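Local coordinates for protein gamma-resorcylate decarboxylase (Polaromonas, PDB 4QRO) that probably catalyses the manganese-dependent, non-oxidative decarboxylation of gamma-resorcylate (2,6-dihydroxybenzoate) to resorcinol as a member of the amidohydrolase superfamily, at residues L17-G22 / N60-Q65; F130-R135 / H164-L169; P139-M144 / A197-G202. All blocks are in the same frame, centred on the assembly; numbering follows the deposited sequence.

Contact 1: L17-G22 / N60-Q65; sequences LMDSAG and NAPAVQ
Ser20 and Asn60 face each other across this contact through a hydroxyl and an amide nitrogen: Asn60 ND2 donates to Ser20 OG at 2.6 Å, nearly straight at 172°, and the hydroxyl lies almost in the plane of the amide. Asn60 reaches it with CG set between its own backbone N and carbonyl carbon (chi1 66°). The other end of the amide is held too, since OD1 is bonded to Thr16 OG1, which probably keeps the amide from flipping. Ser20 OG also pairs with a water that accepts from Ala61 N, which ties the hydroxyl to the backbone next to Asn60.

Asp19 points at the other segment from the neighbouring position. Its CB rests 3.4 Å from Ala61 O, while the side chain crosses that of Pro62 at a slant, OD2 passing 3.6 Å from Pro62 CD. OD2 then takes a weak, bent bond from Ala63 N at 2.8 Å (127°). A second water donates to Asp19 OD2 and to Ala63 O, so OD2 is tied to both the N and, through water, the O of Ala63, just past the cis peptide that precedes Pro62.

The turn after helix 14-17 is thereby fastened to the loop that follows strand 52-59, at the C-terminal mouth of an amidohydrolase barrel, where the side chain of Ala61 lies about 5 Å from the bound 2-nitroresorcinol.

Contact 2: F130-R135 / H164-L169; sequences FSQDNR and HPRNPL. With MN (manganese (II) ion), chain K; 38L (2-nitrobenzene-1,3-diol), chain M.
The guanidinium of Arg166 lies flat on the ring of Phe130, their planes only 5° apart and their centres 4.1 Å from each other. Over the middle of the same ring face sits Arg166 CD, 3.4 Å from the centroid in a CH-pi contact, and Arg166 NE lies over Phe130 CZ at 3.3 Å. Pro168 CA approaches the ring at its edge. Gln132 OE1 lies at the edge of the guanidinium, accepting from Arg166 NH2 at 2.9 Å, although the donor stands above the amide carbonyl plane and not on a lone pair. Arg166 NH1 turns to the backbone and gives a bond of 3.0 Å to Phe130 O, close to the guanidinium plane, and a further, weak one to Gln65 O. A bend at chi3 (-60°) folds the arginine so that methylene and guanidinium can share one face. Beyond the stack, Leu169 CG packs against Phe130 CE1 at 3.8 Å, and its CD2 touches the amide of Gln132.

An alanine in place of Arg166 is likely to leave Phe130 O and Gln132 OE1 without these donors and the ring without its flat cover.

Two residues before Arg166, His164 binds the manganese ion through NE2 at 2.3 Å, with Glu8, His10 and Asp287 as the other protein ligands and two oxygens of the inhibitor completing the shell. His164 ND1 donates to Pro165 O, which helps set the imidazole's orientation. The loop leaving strand 161-164 thus supplies a metal ligand and then an arginine held in place by its flat stack and by hydrogen bonds to carbonyl oxygens, which probably help to offset its positive charge, with no carboxylate taking part across this contact.

Contact 3: P139-M144 / A197-G202; sequences PLYYDM and ALRLMG
Asp143 CG stands between its backbone N and carbonyl carbon (chi1 57°), which turns the carboxylate toward helix 188-202, and Arg199, bent at chi3 (53°), brings its guanidinium round to meet it. Both NE and NH2 of Arg199 close on a single oxygen, Asp143 OD1, at 3.0 and 3.2 Å. NH2 uses the syn lone pair, whereas NE comes from above the carboxylate plane, and a weak bond from NH2 reaches OD2. The two flat groups are therefore steeply inclined, 70° apart, with OD1 at the guanidinium edge.

One guanidinium face lies on Tyr141, Arg199 CZ 4.3 Å from the ring centroid in an off-centre cation-pi stack. Here the long loop after barrel strand 125-128 of the amidohydrolase fold is joined to the C-terminal part of helix 188-202. The same pair also meets the dimer interface: Asp143 OD2 bonds to His179 NE2, and Arg199 NH1 to Ile175 O, both of the second subunit. Tyr141 OH is held by Glu192 OE2, about two turns before Arg199 on helix 188-202.

Next along the helix, Leu200 CD2 fits against the backbone of the loop, 3.4 Å from Asp143 N, and reaches Tyr142 CB at 4.2 Å.

Contact 1 is buried and contact 2 partly so; contact 3 is buried too, but against the second subunit. Contacts 2 and 3 share the loop between strand 125-128 and helix 148-157, and their segments alternate along the chain, whereas contact 1 precedes both. Gln65 joins the first two, its O lying 2.9 Å from Arg166 NH1, and Ser131 joins the last two through Tyr142 OH. The chemistry shifts with position: amide-to-hydroxyl and carboxylate-to-backbone bonds, both flanked by water, in contact 1, a stacked arginine with neutral acceptors beside a metal ligand in contact 2, and an arginine-aspartate salt bridge at the dimer interface in contact 3.

Contact 1: L17-G22 / N60-Q65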
ATOM      1  N   LEU A  17       7.180  -6.641  27.175  1.00 31.77           N
ATOM      2  CA  LEU A  17       6.459  -7.830  26.723  1.00 32.40           C
ATOM      3  C   LEU A  17       5.006  -7.602  26.355  1.00 40.65           C
ATOM      4  O   LEU A  17       4.520  -8.077  25.307  1.00 36.15           O
ATOM      5  CB  LEU A  17       6.549  -8.900  27.808  1.00 42.90           C
ATOM      6  CG  LEU A  17       5.887 -10.245  27.544  1.00 34.81           C
ATOM      7  CD1 LEU A  17       6.534 -10.957  26.361  1.00 40.45           C
ATOM      8  CD2 LEU A  17       5.929 -11.112  28.815  1.00 33.63           C
ATOM      9  N   MET A  18       4.298  -6.876  27.211  1.00 39.99           N
ATOM     10  CA  MET A  18       2.853  -6.725  27.037  1.00 42.31           C
ATOM     11  C   MET A  18       2.499  -5.903  25.793  1.00 34.98           C
ATOM     12  O   MET A  18       1.359  -5.948  25.324  1.00 37.91           O
ATOM     13  CB  MET A  18       2.198  -6.177  28.328  1.00 41.18           C
ATOM     14  CG  MET A  18       2.361  -7.124  29.522  1.00 49.36           C
ATOM     15  SD  MET A  18       2.087  -8.884  29.125  1.00 52.94           S
ATOM     16  CE  MET A  18       0.306  -8.781  28.848  1.00 44.07           C
ATOM     17  N   ASP A  19       3.470  -5.202  25.208  1.00 31.97           N
ATOM     18  CA  ASP A  19       3.212  -4.521  23.933  1.00 38.02           C
ATOM     19  C   ASP A  19       2.801  -5.466  22.802  1.00 49.79           C
ATOM     20  O   ASP A  19       2.082  -5.054  21.890  1.00 39.35           O
ATOM     21  CB  ASP A  19       4.433  -3.728  23.516  1.00 36.68           C
ATOM     22  CG  ASP A  19       4.522  -2.410  24.217  1.00 45.05           C
ATOM     23  OD1 ASP A  19       3.781  -2.191  25.197  1.00 50.58           O
ATOM     24  OD2 ASP A  19       5.338  -1.588  23.776  1.00 46.85           O
ATOM     25  N   SER A  20       3.242  -6.723  22.874  1.00 41.11           N
ATOM     26  CA  SER A  20       2.948  -7.722  21.837  1.00 38.45           C
ATOM     27  C   SER A  20       1.654  -8.516  22.065  1.00 37.17           C
ATOM     28  O   SER A  20       1.211  -9.223  21.165  1.00 35.92           O
ATOM     29  CB  SER A  20       4.137  -8.690  21.658  1.00 36.15           C
ATOM     30  OG  SER A  20       5.325  -7.982  21.307  1.00 34.12           O
ATOM     31  N   ALA A  21       1.122  -8.443  23.286  0.50 42.79           N
ATOM     32  CA  ALA A  21      -0.185  -9.004  23.595  0.50 58.14           C
ATOM     33  C   ALA A  21      -1.222  -8.151  22.897  0.50 40.90           C
ATOM     34  O   ALA A  21      -1.190  -6.921  22.974  0.50 47.61           O
ATOM     35  CB  ALA A  21      -0.433  -9.028  25.096  0.50 40.90           C
ATOM     36  N   GLY A  22      -2.128  -8.819  22.200  0.50 36.09           N
ATOM     37  CA  GLY A  22      -3.040  -8.145  21.305  0.50 46.62           C
ATOM     38  C   GLY A  22      -2.792  -8.576  19.875  0.50 45.97           C
ATOM     39  O   GLY A  22      -3.719  -8.587  19.069  0.50 47.24           O
ATOM     40  N   ASN A  60      10.808  -5.733  20.597  1.00 34.86           N
ATOM     41  CA  ASN A  60       9.472  -5.825  20.019  1.00 27.99           C
ATOM     42  C   ASN A  60       8.807  -4.435  19.881  1.00 34.83           C
ATOM     43  O   ASN A  60       9.439  -3.421  20.162  1.00 40.35           O
ATOM     44  CB  ASN A  60       8.613  -6.821  20.805  1.00 32.64           C
ATOM     45  CG  ASN A  60       8.322  -6.380  22.214  1.00 37.26           C
ATOM     46  OD1 ASN A  60       9.186  -5.826  22.904  1.00 34.21           O
ATOM     47  ND2 ASN A  60       7.115  -6.691  22.681  1.00 34.30           N
ATOM     48  N   ALA A  61       7.575  -4.399  19.379  1.00 38.71           N
ATOM     49  CA  ALA A  61       6.942  -3.140  18.938  1.00 39.52           C
ATOM     50  C   ALA A  61       5.670  -2.879  19.740  1.00 35.53           C
ATOM     51  O   ALA A  61       5.042  -3.828  20.197  1.00 36.98           O
ATOM     52  CB  ALA A  61       6.607  -3.226  17.462  1.00 41.20           C
ATOM     53  N   PRO A  62       5.291  -1.599  19.937  1.00 34.51           N
ATOM     54  CA  PRO A  62       6.042  -0.370  19.607  1.00 38.89           C
ATOM     55  C   PRO A  62       7.169  -0.092  20.595  1.00 30.75           C
ATOM     56  O   PRO A  62       8.077   0.711  20.311  1.00 34.03           O
ATOM     57  CB  PRO A  62       4.978   0.729  19.663  1.00 39.47           C
ATOM     58  CG  PRO A  62       3.823   0.168  20.419  1.00 43.57           C
ATOM     59  CD  PRO A  62       3.945  -1.319  20.469  1.00 41.73           C
ATOM     60  N   ALA A  63       7.093  -0.710  21.771  1.00 34.88           N
ATOM     61  CA  ALA A  63       8.127  -0.559  22.820  1.00 37.33           C
ATOM     62  C   ALA A  63       8.509   0.907  23.061  1.00 32.35           C
ATOM     63  O   ALA A  63       7.666   1.704  23.503  1.00 34.07           O
ATOM     64  CB  ALA A  63       9.344  -1.428  22.501  1.00 36.78           C
ATOM     65  N   VAL A  64       9.731   1.302  22.725  1.00 33.58           N
ATOM     66  CA  VAL A  64      10.229   2.630  23.098  1.00 35.75           C
ATOM     67  C   VAL A  64       9.459   3.748  22.406  1.00 35.94           C
ATOM     68  O   VAL A  64       9.298   4.827  22.969  1.00 33.87           O
ATOM     69  CB  VAL A  64      11.753   2.749  22.870  1.00 37.25           C
ATOM     70  CG1 VAL A  64      12.259   4.151  23.161  1.00 35.32           C
ATOM     71  CG2 VAL A  64      12.482   1.733  23.747  1.00 40.83           C
ATOM     72  N   GLN A  65       8.924   3.471  21.221  1.00 32.81           N
ATOM     73  CA  GLN A  65       8.194   4.479  20.460  1.00 32.22           C
ATOM     74  C   GLN A  65       6.847   4.897  21.055  1.00 40.32           C
ATOM     75  O   GLN A  65       6.234   5.900  20.599  1.00 34.52           O
ATOM     76  CB  GLN A  65       7.989   4.000  19.031  1.00 30.81           C
ATOM     77  CG  GLN A  65       9.228   4.176  18.166  1.00 31.97           C
ATOM     78  CD  GLN A  65      10.397   3.310  18.569  1.00 34.08           C
ATOM     79  OE1 GLN A  65      10.357   2.117  18.380  1.00 32.14           O
ATOM     80  NE2 GLN A  65      11.469   3.924  19.112  1.00 33.27           N
TER
HETATM   81  O   HOH W   1       5.878   0.458  25.287  1.00 44.30           O
HETATM   82  O   HOH W   2       5.498  -6.431  19.156  1.00 39.79           O

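Contact 2: F130-R135 / H164-L169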
ATOM      1  N   PHE A 130       6.632   6.044  13.927  1.00 27.81           N
ATOM      2  CA  PHE A 130       6.598   7.317  14.639  1.00 29.24           C
ATOM      3  C   PHE A 130       6.693   7.171  16.147  1.00 34.92           C
ATOM      4  O   PHE A 130       6.355   6.123  16.728  1.00 30.90           O
ATOM      5  CB  PHE A 130       5.308   8.085  14.308  1.00 28.99           C
ATOM      6  CG  PHE A 130       4.050   7.387  14.753  1.00 32.06           C
ATOM      7  CD1 PHE A 130       3.571   7.537  16.047  1.00 27.12           C
ATOM      8  CD2 PHE A 130       3.322   6.603  13.865  1.00 30.94           C
ATOM      9  CE1 PHE A 130       2.420   6.885  16.462  1.00 37.31           C
ATOM     10  CE2 PHE A 130       2.170   5.954  14.271  1.00 32.29           C
ATOM     11  CZ  PHE A 130       1.714   6.089  15.569  1.00 36.53           C
ATOM     12  N   SER A 131       7.097   8.263  16.791  1.00 34.55           N
ATOM     13  CA  SER A 131       7.146   8.318  18.248  1.00 35.13           C
ATOM     14  C   SER A 131       6.026   9.170  18.848  1.00 30.74           C
ATOM     15  O   SER A 131       5.553  10.159  18.253  1.00 32.47           O
ATOM     16  CB  SER A 131       8.494   8.871  18.703  1.00 31.87           C
ATOM     17  OG  SER A 131       9.518   7.993  18.362  1.00 36.60           O
ATOM     18  N   GLN A 132       5.623   8.764  20.036  1.00 32.31           N
ATOM     19  CA  GLN A 132       4.725   9.527  20.884  1.00 32.44           C
ATOM     20  C   GLN A 132       5.606  10.257  21.892  1.00 36.23           C
ATOM     21  O   GLN A 132       6.469   9.643  22.503  1.00 31.65           O
ATOM     22  CB  GLN A 132       3.754   8.593  21.601  1.00 36.28           C
ATOM     23  CG  GLN A 132       2.727   7.923  20.684  1.00 38.44           C
ATOM     24  CD  GLN A 132       1.926   6.844  21.394  1.00 32.37           C
ATOM     25  OE1 GLN A 132       2.348   5.713  21.474  1.00 39.64           O
ATOM     26  NE2 GLN A 132       0.762   7.207  21.925  1.00 43.03           N
ATOM     27  N   ASP A 133       5.397  11.560  22.040  1.00 36.93           N
ATOM     28  CA  ASP A 133       6.100  12.367  23.040  1.00 33.33           C
ATOM     29  C   ASP A 133       5.047  13.281  23.621  1.00 38.18           C
ATOM     30  O   ASP A 133       4.329  13.969  22.873  1.00 36.21           O
ATOM     31  CB  ASP A 133       7.245  13.178  22.406  1.00 30.39           C
ATOM     32  CG  ASP A 133       8.098  13.957  23.446  1.00 61.58           C
ATOM     33  OD1 ASP A 133       7.601  14.545  24.452  1.00 40.86           O
ATOM     34  OD2 ASP A 133       9.315  14.001  23.232  1.00 51.82           O
ATOM     35  N   ASN A 134       4.914  13.241  24.948  1.00 37.62           N
ATOM     36  CA  ASN A 134       3.967  14.117  25.665  1.00 35.23           C
ATOM     37  C   ASN A 134       4.103  15.589  25.322  1.00 33.73           C
ATOM     38  O   ASN A 134       3.128  16.321  25.379  1.00 34.18           O
ATOM     39  CB  ASN A 134       4.093  13.921  27.209  1.00 36.79           C
ATOM     40  CG  ASN A 134       3.430  12.647  27.693  1.00 35.90           C
ATOM     41  OD1 ASN A 134       2.405  12.226  27.153  1.00 37.32           O
ATOM     42  ND2 ASN A 134       4.008  12.021  28.706  1.00 34.55           N
ATOM     43  N   ARG A 135       5.317  16.026  24.960  1.00 34.17           N
ATOM     44  CA  ARG A 135       5.562  17.422  24.586  1.00 30.68           C
ATOM     45  C   ARG A 135       4.982  17.831  23.232  1.00 29.68           C
ATOM     46  O   ARG A 135       4.892  19.012  22.934  1.00 35.56           O
ATOM     47  CB  ARG A 135       7.056  17.704  24.558  1.00 34.76           C
ATOM     48  CG  ARG A 135       7.744  17.543  25.923  1.00 41.30           C
ATOM     49  CD  ARG A 135       9.251  17.657  25.781  1.00 38.88           C
ATOM     50  NE  ARG A 135       9.773  16.623  24.882  1.00 39.80           N
ATOM     51  CZ  ARG A 135      11.045  16.503  24.502  1.00 49.94           C
ATOM     52  NH1 ARG A 135      11.974  17.341  24.936  1.00 45.51           N
ATOM     53  NH2 ARG A 135      11.399  15.520  23.687  1.00 54.93           N
ATOM     54  N   HIS A 164      10.621  -0.002  11.104  1.00 25.98           N
ATOM     55  CA  HIS A 164       9.716  -1.141  11.295  1.00 30.95           C
ATOM     56  C   HIS A 164       8.319  -0.582  11.522  1.00 28.84           C
ATOM     57  O   HIS A 164       8.161   0.610  11.859  1.00 32.45           O
ATOM     58  CB  HIS A 164      10.206  -1.952  12.521  1.00 35.02           C
ATOM     59  CG  HIS A 164       9.420  -3.183  12.826  1.00 31.77           C
ATOM     60  ND1 HIS A 164       8.330  -3.179  13.671  1.00 29.03           N
ATOM     61  CD2 HIS A 164       9.591  -4.469  12.435  1.00 27.87           C
ATOM     62  CE1 HIS A 164       7.864  -4.408  13.777  1.00 32.14           C
ATOM     63  NE2 HIS A 164       8.611  -5.208  13.042  1.00 37.27           N
ATOM     64  N   PRO A 165       7.282  -1.406  11.316  1.00 28.42           N
ATOM     65  CA  PRO A 165       5.952  -0.831  11.572  1.00 27.44           C
ATOM     66  C   PRO A 165       5.548  -0.606  13.017  1.00 27.01           C
ATOM     67  O   PRO A 165       6.174  -1.121  13.961  1.00 31.59           O
ATOM     68  CB  PRO A 165       4.986  -1.874  10.964  1.00 31.97           C
ATOM     69  CG  PRO A 165       5.810  -2.643   9.994  1.00 33.46           C
ATOM     70  CD  PRO A 165       7.189  -2.691  10.595  1.00 29.21           C
ATOM     71  N   ARG A 166       4.494   0.187  13.153  1.00 30.31           N
ATOM     72  CA  ARG A 166       3.615   0.205  14.315  1.00 31.84           C
ATOM     73  C   ARG A 166       2.252   0.561  13.744  1.00 26.35           C
ATOM     74  O   ARG A 166       2.132   0.964  12.566  1.00 29.29           O
ATOM     75  CB  ARG A 166       4.044   1.235  15.382  1.00 28.00           C
ATOM     76  CG  ARG A 166       3.944   2.687  14.911  1.00 36.79           C
ATOM     77  CD  ARG A 166       4.184   3.701  16.013  1.00 30.21           C
ATOM     78  NE  ARG A 166       3.218   3.563  17.094  1.00 35.83           N
ATOM     79  CZ  ARG A 166       3.353   4.096  18.303  1.00 46.89           C
ATOM     80  NH1 ARG A 166       4.434   4.816  18.604  1.00 32.31           N
ATOM     81  NH2 ARG A 166       2.406   3.887  19.219  1.00 35.24           N
ATOM     82  N   ASN A 167       1.228   0.446  14.574  1.00 30.13           N
ATOM     83  CA  ASN A 167      -0.119   0.878  14.186  1.00 36.50           C
ATOM     84  C   ASN A 167      -0.306   2.380  14.281  1.00 39.40           C
ATOM     85  O   ASN A 167       0.308   3.030  15.120  1.00 31.61           O
ATOM     86  CB  ASN A 167      -1.191   0.184  15.054  1.00 38.17           C
ATOM     87  CG  ASN A 167      -1.668  -1.134  14.458  1.00 32.85           C
ATOM     88  OD1 ASN A 167      -1.881  -1.246  13.253  1.00 31.42           O
ATOM     89  ND2 ASN A 167      -1.842  -2.139  15.308  1.00 36.17           N
ATOM     90  N   PRO A 168      -1.182   2.949  13.425  1.00 30.43           N
ATOM     91  CA  PRO A 168      -1.499   4.354  13.591  1.00 32.02           C
ATOM     92  C   PRO A 168      -2.233   4.608  14.914  1.00 35.96           C
ATOM     93  O   PRO A 168      -2.901   3.702  15.433  1.00 33.83           O
ATOM     94  CB  PRO A 168      -2.444   4.656  12.399  1.00 35.29           C
ATOM     95  CG  PRO A 168      -3.052   3.343  12.068  1.00 37.41           C
ATOM     96  CD  PRO A 168      -1.992   2.315  12.355  1.00 39.67           C
ATOM     97  N   LEU A 169      -2.112   5.817  15.449  1.00 33.22           N
ATOM     98  CA  LEU A 169      -2.920   6.216  16.603  1.00 40.56           C
ATOM     99  C   LEU A 169      -4.404   6.142  16.189  1.00 33.42           C
ATOM    100  O   LEU A 169      -4.703   6.353  15.013  1.00 36.50           O
ATOM    101  CB  LEU A 169      -2.564   7.633  17.029  1.00 33.56           C
ATOM    102  CG  LEU A 169      -1.116   7.853  17.533  1.00 40.28           C
ATOM    103  CD1 LEU A 169      -0.904   9.288  17.961  1.00 47.18           C
ATOM    104  CD2 LEU A 169      -0.775   6.900  18.668  1.00 62.38           C
TER
HETATM  105 MN    MN K 403       8.391  -7.455  12.878  1.00 31.28          MN
HETATM  106  OAK 38L M 405       6.335  -7.083  11.808  1.00 37.00           O
HETATM  107  NAG 38L M 405       5.287  -7.650  11.954  1.00 94.55           N
HETATM  108  OAJ 38L M 405       4.559  -7.793  10.973  1.00 44.18           O
HETATM  109  CAA 38L M 405       4.929  -8.133  13.237  1.00 44.34           C
HETATM  110  CAF 38L M 405       3.689  -8.750  13.376  1.00 41.16           C
HETATM  111  OAH 38L M 405       3.196  -9.508  12.356  1.00 37.35           O
HETATM  112  CAE 38L M 405       2.952  -8.600  14.551  1.00 36.99           C
HETATM  113  CAD 38L M 405       3.473  -7.876  15.618  1.00 43.66           C
HETATM  114  CAC 38L M 405       4.780  -7.401  15.552  1.00 41.87           C
HETATM  115  CAB 38L M 405       5.523  -7.566  14.384  1.00 35.83           C
HETATM  116  OAI 38L M 405       6.827  -7.152  14.365  1.00 35.72           O

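Contact 3: P139-M144 / A197-G202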
ATOM      1  N   PRO A 139       2.042  13.163  16.508  1.00 36.21           N
ATOM      2  CA  PRO A 139       3.075  12.135  16.349  1.00 41.75           C
ATOM      3  C   PRO A 139       4.339  12.624  15.606  1.00 38.39           C
ATOM      4  O   PRO A 139       4.296  13.455  14.680  1.00 33.88           O
ATOM      5  CB  PRO A 139       2.359  11.015  15.573  1.00 42.48           C
ATOM      6  CG  PRO A 139       1.162  11.646  14.946  1.00 48.12           C
ATOM      7  CD  PRO A 139       0.771  12.797  15.833  1.00 40.51           C
ATOM      8  N   LEU A 140       5.467  12.067  16.023  1.00 31.52           N
ATOM      9  CA  LEU A 140       6.742  12.492  15.567  1.00 28.73           C
ATOM     10  C   LEU A 140       7.238  11.557  14.456  1.00 32.61           C
ATOM     11  O   LEU A 140       7.441  10.364  14.686  1.00 32.99           O
ATOM     12  CB  LEU A 140       7.681  12.481  16.759  1.00 26.80           C
ATOM     13  CG  LEU A 140       7.338  13.488  17.867  1.00 30.51           C
ATOM     14  CD1 LEU A 140       8.289  13.227  19.018  1.00 38.67           C
ATOM     15  CD2 LEU A 140       7.493  14.941  17.422  1.00 31.90           C
ATOM     16  N   TYR A 141       7.358  12.111  13.257  1.00 28.56           N
ATOM     17  CA  TYR A 141       7.946  11.449  12.116  1.00 31.69           C
ATOM     18  C   TYR A 141       9.343  11.988  11.862  1.00 26.08           C
ATOM     19  O   TYR A 141       9.617  13.169  12.018  1.00 32.86           O
ATOM     20  CB  TYR A 141       7.058  11.659  10.879  1.00 31.14           C
ATOM     21  CG  TYR A 141       5.751  10.910  10.976  1.00 31.49           C
ATOM     22  CD1 TYR A 141       4.644  11.453  11.643  1.00 37.08           C
ATOM     23  CD2 TYR A 141       5.630   9.635  10.436  1.00 30.88           C
ATOM     24  CE1 TYR A 141       3.451  10.727  11.754  1.00 35.99           C
ATOM     25  CE2 TYR A 141       4.463   8.909  10.550  1.00 31.35           C
ATOM     26  CZ  TYR A 141       3.374   9.456  11.195  1.00 33.37           C
ATOM     27  OH  TYR A 141       2.213   8.712  11.264  1.00 43.40           O
ATOM     28  N   TYR A 142      10.192  11.143  11.292  1.00 27.43           N
ATOM     29  CA  TYR A 142      11.643  11.409  11.282  1.00 35.75           C
ATOM     30  C   TYR A 142      12.122  12.196  10.050  1.00 36.24           C
ATOM     31  O   TYR A 142      13.301  12.408   9.893  1.00 34.08           O
ATOM     32  CB  TYR A 142      12.420  10.111  11.549  1.00 35.17           C
ATOM     33  CG  TYR A 142      11.817   9.344  12.713  1.00 29.17           C
ATOM     34  CD1 TYR A 142      11.509   9.995  13.912  1.00 34.43           C
ATOM     35  CD2 TYR A 142      11.549   7.976  12.626  1.00 32.87           C
ATOM     36  CE1 TYR A 142      10.943   9.315  14.983  1.00 37.40           C
ATOM     37  CE2 TYR A 142      10.977   7.285  13.693  1.00 37.11           C
ATOM     38  CZ  TYR A 142      10.677   7.965  14.880  1.00 36.62           C
ATOM     39  OH  TYR A 142      10.102   7.302  15.949  1.00 31.24           O
ATOM     40  N   ASP A 143      11.185  12.663   9.218  1.00 30.10           N
ATOM     41  CA  ASP A 143      11.470  13.679   8.214  1.00 33.33           C
ATOM     42  C   ASP A 143      11.514  15.071   8.817  1.00 50.76           C
ATOM     43  O   ASP A 143      12.106  15.962   8.218  1.00 39.39           O
ATOM     44  CB  ASP A 143      10.430  13.677   7.088  1.00 29.52           C
ATOM     45  CG  ASP A 143       9.020  13.879   7.612  1.00 33.36           C
ATOM     46  OD1 ASP A 143       8.535  12.990   8.328  1.00 36.12           O
ATOM     47  OD2 ASP A 143       8.401  14.914   7.310  1.00 42.16           O
ATOM     48  N   MET A 144      10.882  15.263   9.978  1.00 37.86           N
ATOM     49  CA  MET A 144      10.766  16.604  10.591  1.00 35.26           C
ATOM     50  C   MET A 144      12.167  17.158  10.880  1.00 36.97           C
ATOM     51  O   MET A 144      13.077  16.400  11.195  1.00 33.60           O
ATOM     52  CB  MET A 144       9.916  16.572  11.868  1.00 32.97           C
ATOM     53  CG  MET A 144       8.457  16.156  11.668  1.00 40.95           C
ATOM     54  SD  MET A 144       7.674  15.670  13.251  1.00 49.90           S
ATOM     55  CE  MET A 144       5.935  15.615  12.829  1.00 38.39           C
ATOM     56  N   ALA A 197       8.198   6.113   5.166  1.00 29.10           N
ATOM     57  CA  ALA A 197       9.388   5.993   4.293  1.00 28.02           C
ATOM     58  C   ALA A 197       9.321   7.025   3.172  1.00 31.63           C
ATOM     59  O   ALA A 197      10.318   7.667   2.850  1.00 28.47           O
ATOM     60  CB  ALA A 197       9.498   4.596   3.730  1.00 31.01           C
ATOM     61  N   LEU A 198       8.135   7.198   2.588  1.00 26.99           N
ATOM     62  CA  LEU A 198       7.946   8.218   1.551  1.00 25.97           C
ATOM     63  C   LEU A 198       8.123   9.639   2.052  1.00 24.19           C
ATOM     64  O   LEU A 198       8.651  10.480   1.334  1.00 28.53           O
ATOM     65  CB  LEU A 198       6.577   8.065   0.886  1.00 27.70           C
ATOM     66  CG  LEU A 198       6.393   6.851  -0.027  1.00 31.06           C
ATOM     67  CD1 LEU A 198       4.928   6.657  -0.424  1.00 29.95           C
ATOM     68  CD2 LEU A 198       7.286   6.962  -1.267  1.00 35.22           C
ATOM     69  N   ARG A 199       7.671   9.920   3.271  1.00 32.04           N
ATOM     70  CA  ARG A 199       7.952  11.198   3.920  1.00 31.01           C
ATOM     71  C   ARG A 199       9.464  11.455   4.001  1.00 31.35           C
ATOM     72  O   ARG A 199       9.915  12.548   3.654  1.00 32.21           O
ATOM     73  CB  ARG A 199       7.299  11.296   5.300  1.00 29.18           C
ATOM     74  CG  ARG A 199       5.780  11.381   5.265  1.00 31.32           C
ATOM     75  CD  ARG A 199       5.161  11.407   6.664  1.00 36.22           C
ATOM     76  NE  ARG A 199       5.726  12.456   7.530  1.00 32.92           N
ATOM     77  CZ  ARG A 199       5.009  13.348   8.224  1.00 36.91           C
ATOM     78  NH1 ARG A 199       3.665  13.346   8.195  1.00 38.76           N
ATOM     79  NH2 ARG A 199       5.638  14.248   8.975  1.00 36.80           N
ATOM     80  N   LEU A 200      10.245  10.451   4.383  1.00 27.32           N
ATOM     81  CA  LEU A 200      11.716  10.631   4.431  1.00 28.02           C
ATOM     82  C   LEU A 200      12.281  10.964   3.035  1.00 31.36           C
ATOM     83  O   LEU A 200      13.075  11.885   2.879  1.00 32.37           O
ATOM     84  CB  LEU A 200      12.401   9.382   4.972  1.00 34.51           C
ATOM     85  CG  LEU A 200      12.104   8.905   6.397  1.00 35.89           C
ATOM     86  CD1 LEU A 200      12.910   7.650   6.702  1.00 35.65           C
ATOM     87  CD2 LEU A 200      12.429  10.018   7.395  1.00 35.96           C
ATOM     88  N   MET A 201      11.873  10.199   2.029  1.00 32.24           N
ATOM     89  CA  MET A 201      12.358  10.379   0.642  1.00 31.44           C
ATOM     90  C   MET A 201      11.979  11.753   0.047  1.00 30.18           C
ATOM     91  O   MET A 201      12.839  12.446  -0.516  1.00 34.78           O
ATOM     92  CB  MET A 201      11.823   9.254  -0.273  1.00 38.29           C
ATOM     93  CG  MET A 201      12.373   7.872   0.036  1.00 34.72           C
ATOM     94  SD  MET A 201      11.730   6.593  -1.077  1.00 36.26           S
ATOM     95  CE  MET A 201      10.839   5.539   0.051  1.00 29.37           C
ATOM     96  N   GLY A 202      10.717  12.142   0.192  1.00 31.24           N
ATOM     97  CA  GLY A 202      10.234  13.474  -0.252  1.00 33.33           C
ATOM     98  C   GLY A 202      10.876  14.680   0.447  1.00 39.88           C
ATOM     99  O   GLY A 202      10.997  15.772  -0.136  1.00 31.93           O
TER